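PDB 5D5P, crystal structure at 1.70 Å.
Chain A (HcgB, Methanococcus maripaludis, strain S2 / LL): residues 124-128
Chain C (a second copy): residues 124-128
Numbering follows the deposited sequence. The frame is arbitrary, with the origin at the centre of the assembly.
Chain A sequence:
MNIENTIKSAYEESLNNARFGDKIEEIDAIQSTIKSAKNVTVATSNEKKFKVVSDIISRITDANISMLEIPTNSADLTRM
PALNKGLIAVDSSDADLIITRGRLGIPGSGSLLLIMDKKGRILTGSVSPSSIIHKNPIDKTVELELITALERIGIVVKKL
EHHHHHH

Chain A (124-128) TGSVS
Chain C, residues 124-128: TGSVS

Two copies of the same strand, residues 124-128 of chains A and C, meet face to face and without a hydrogen bond between them. Each strand begins earlier in its chain and is extended throughout the stretch. The N-to-C directions differ by 133°, with a signed crossing angle of -133°, so the strands run in broadly opposed senses but cross obliquely. Their axes come within 6.2 Å, too far apart for the backbone pairing of a shared sheet. The register is reciprocal: the CA of Ser A126 lies 6.2 Å from the CA of Val C127, and the CA of Val A127 lies 6.2 Å from the CA of Ser C126. The crossing therefore centres on the serine-valine pair of each chain, and contact fades quickly to both sides, with 168 Å² buried in total.

Thr A124 (phi/psi -169/173, chi1 t at -175°) enters almost fully stretched and does not touch the other strand; its OG1 stays 7.2 Å from CG2 of Val C127, the nearest approach of its side chain, and OG1 is hydrogen-bonded elsewhere in the structure.

Gly A125 continues the near-flat backbone at -175/175. It offers only main chain to the contact: its O lies 3.9 Å from CG2 of Val C127, a carbonyl packed against a methyl. That oxygen is buried here with no partner anywhere in the model, a polar cost the packing leaves unpaid. A CB built in ideal geometry would point sideways and sit 5.1 Å from CG1 of Val C127, so this neighbouring strand alone does not explain the glycine.

Ser A126 (-158/163) turns its CA-to-CB bond away from chain C. Its chi1 is p at 58°, and OG finds its hydrogen bond elsewhere in the structure. What it presents to the partner is backbone: its CA lies 3.9 Å from CG2 of Val C127, a close nonpolar fit made possible by the side chain leaving in the other direction.

Val A127 (-126/157) is where the alternation of the strand brings a side chain toward chain C. With chi1 m at -69°, its CG2 reaches 3.9 Å from both the O of Gly C125 and the CA of Ser C126, repeating from the other side what Val C127 does to chain A. The N of Val A127 is 4.4 Å from CG2 of Val C127, so that methyl rests over the backbone from Gly A125 to Val A127. The other strand covers 56 Å² of each valine, and the two together account for most of the buried area. Val C127 matches closely, at -123/154 with chi1 m at -64°.

Ser A128 (-139/153, chi1 p at 56°) has already diverged; its CB is 9.0 Å from the O of Gly C125, the nearest approach of its side chain. Here the symmetry relaxes: Ser C128 keeps a similar backbone at -137/153 but takes chi1 m at -76°; both hydroxyls are hydrogen-bonded elsewhere in the structure, and neither residue takes part in this contact. The rule is compact: one valine from each strand, set on the bare backbone of the other.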

ATOM      1  N   THR A 124       0.510  -0.039  -9.475  1.00 20.29           N
ATOM      2  CA  THR A 124       0.051   1.195  -8.842  1.00 19.02           C
ATOM      3  C   THR A 124      -0.994   0.818  -7.796  1.00 19.25           C
ATOM      4  O   THR A 124      -1.379  -0.333  -7.717  1.00 21.23           O
ATOM      5  CB  THR A 124      -0.545   2.185  -9.859  1.00 22.11           C
ATOM      6  OG1 THR A 124      -0.872   3.413  -9.190  1.00 20.44           O
ATOM      7  CG2 THR A 124      -1.822   1.633 -10.531  1.00 21.56           C
ATOM      8  N   GLY A 125      -1.451   1.780  -7.005  1.00 19.24           N
ATOM      9  CA  GLY A 125      -2.357   1.481  -5.912  1.00 18.50           C
ATOM     10  C   GLY A 125      -2.826   2.763  -5.230  1.00 21.56           C
ATOM     11  O   GLY A 125      -2.365   3.859  -5.541  1.00 22.70           O
ATOM     12  N   SER A 126      -3.748   2.631  -4.281  1.00 18.90           N
ATOM     13  CA  SER A 126      -4.164   3.780  -3.506  1.00 19.23           C
ATOM     14  C   SER A 126      -4.775   3.286  -2.202  1.00 21.17           C
ATOM     15  O   SER A 126      -5.101   2.106  -2.090  1.00 23.11           O
ATOM     16  CB  SER A 126      -5.175   4.590  -4.291  1.00 26.28           C
ATOM     17  OG  SER A 126      -6.243   3.734  -4.590  1.00 36.67           O
ATOM     18  N   VAL A 127      -4.908   4.164  -1.219  1.00 18.13           N
ATOM     19  CA  VAL A 127      -5.464   3.729   0.066  1.00 18.48           C
ATOM     20  C   VAL A 127      -6.642   4.600   0.456  1.00 18.97           C
ATOM     21  O   VAL A 127      -6.782   5.709  -0.030  1.00 22.91           O
ATOM     22  CB  VAL A 127      -4.413   3.735   1.205  1.00 22.32           C
ATOM     23  CG1 VAL A 127      -3.369   2.637   0.965  1.00 22.47           C
ATOM     24  CG2 VAL A 127      -3.788   5.106   1.365  1.00 25.92           C
ATOM     25  N   SER A 128      -7.523   4.078   1.309  1.00 20.80           N
ATOM     26  CA  SER A 128      -8.629   4.854   1.845  1.00 20.60           C
ATOM     27  C   SER A 128      -8.804   4.524   3.325  1.00 19.00           C
ATOM     28  O   SER A 128      -8.445   3.417   3.760  1.00 22.96           O
ATOM     29  CB  SER A 128      -9.912   4.547   1.049  1.00 32.76           C
ATOM     30  OG  SER A 128     -10.198   3.143   1.061  1.00 38.08           O
TER
ATOM     31  N   THR C 124      -0.901   1.243   9.285  1.00 18.46           N
ATOM     32  CA  THR C 124      -1.471   2.283   8.422  1.00 22.18           C
ATOM     33  C   THR C 124      -0.444   2.651   7.373  1.00 18.79           C
ATOM     34  O   THR C 124       0.702   2.161   7.398  1.00 18.62           O
ATOM     35  CB  THR C 124      -1.894   3.535   9.213  1.00 23.06           C
ATOM     36  OG1 THR C 124      -2.456   4.483   8.307  1.00 21.99           O
ATOM     37  CG2 THR C 124      -0.686   4.177   9.899  1.00 20.94           C
ATOM     38  N   GLY C 125      -0.844   3.479   6.411  1.00 17.15           N
ATOM     39  CA  GLY C 125       0.081   3.797   5.339  1.00 19.83           C
ATOM     40  C   GLY C 125      -0.519   4.824   4.398  1.00 18.96           C
ATOM     41  O   GLY C 125      -1.640   5.225   4.575  1.00 23.39           O
ATOM     42  N   SER C 126       0.267   5.251   3.411  1.00 17.79           N
ATOM     43  CA  SER C 126      -0.223   6.179   2.393  1.00 20.68           C
ATOM     44  C   SER C 126       0.660   6.094   1.154  1.00 19.29           C
ATOM     45  O   SER C 126       1.792   5.592   1.214  1.00 22.28           O
ATOM     46  CB  SER C 126      -0.277   7.609   2.943  1.00 33.25           C
ATOM     47  OG  SER C 126       1.000   7.980   3.418  1.00 40.01           O
ATOM     48  N   VAL C 127       0.154   6.579   0.029  1.00 22.43           N
ATOM     49  CA  VAL C 127       0.921   6.478  -1.219  1.00 26.09           C
ATOM     50  C   VAL C 127       1.127   7.852  -1.824  1.00 24.80           C
ATOM     51  O   VAL C 127       0.322   8.762  -1.613  1.00 27.28           O
ATOM     52  CB  VAL C 127       0.220   5.566  -2.240  1.00 29.79           C
ATOM     53  CG1 VAL C 127       0.156   4.120  -1.687  1.00 29.41           C
ATOM     54  CG2 VAL C 127      -1.170   6.068  -2.530  1.00 34.36           C
ATOM     55  N   SER C 128       2.197   8.007  -2.606  1.00 24.12           N
ATOM     56  CA  SER C 128       2.414   9.266  -3.328  1.00 32.59           C
ATOM     57  C   SER C 128       2.866   8.966  -4.741  1.00 31.63           C
ATOM     58  O   SER C 128       3.508   7.939  -4.933  1.00 26.08           O
ATOM     59  CB  SER C 128       3.489  10.115  -2.651  1.00 44.12           C
ATOM     60  OG  SER C 128       2.999  10.735  -1.486  1.00 51.82           O
TER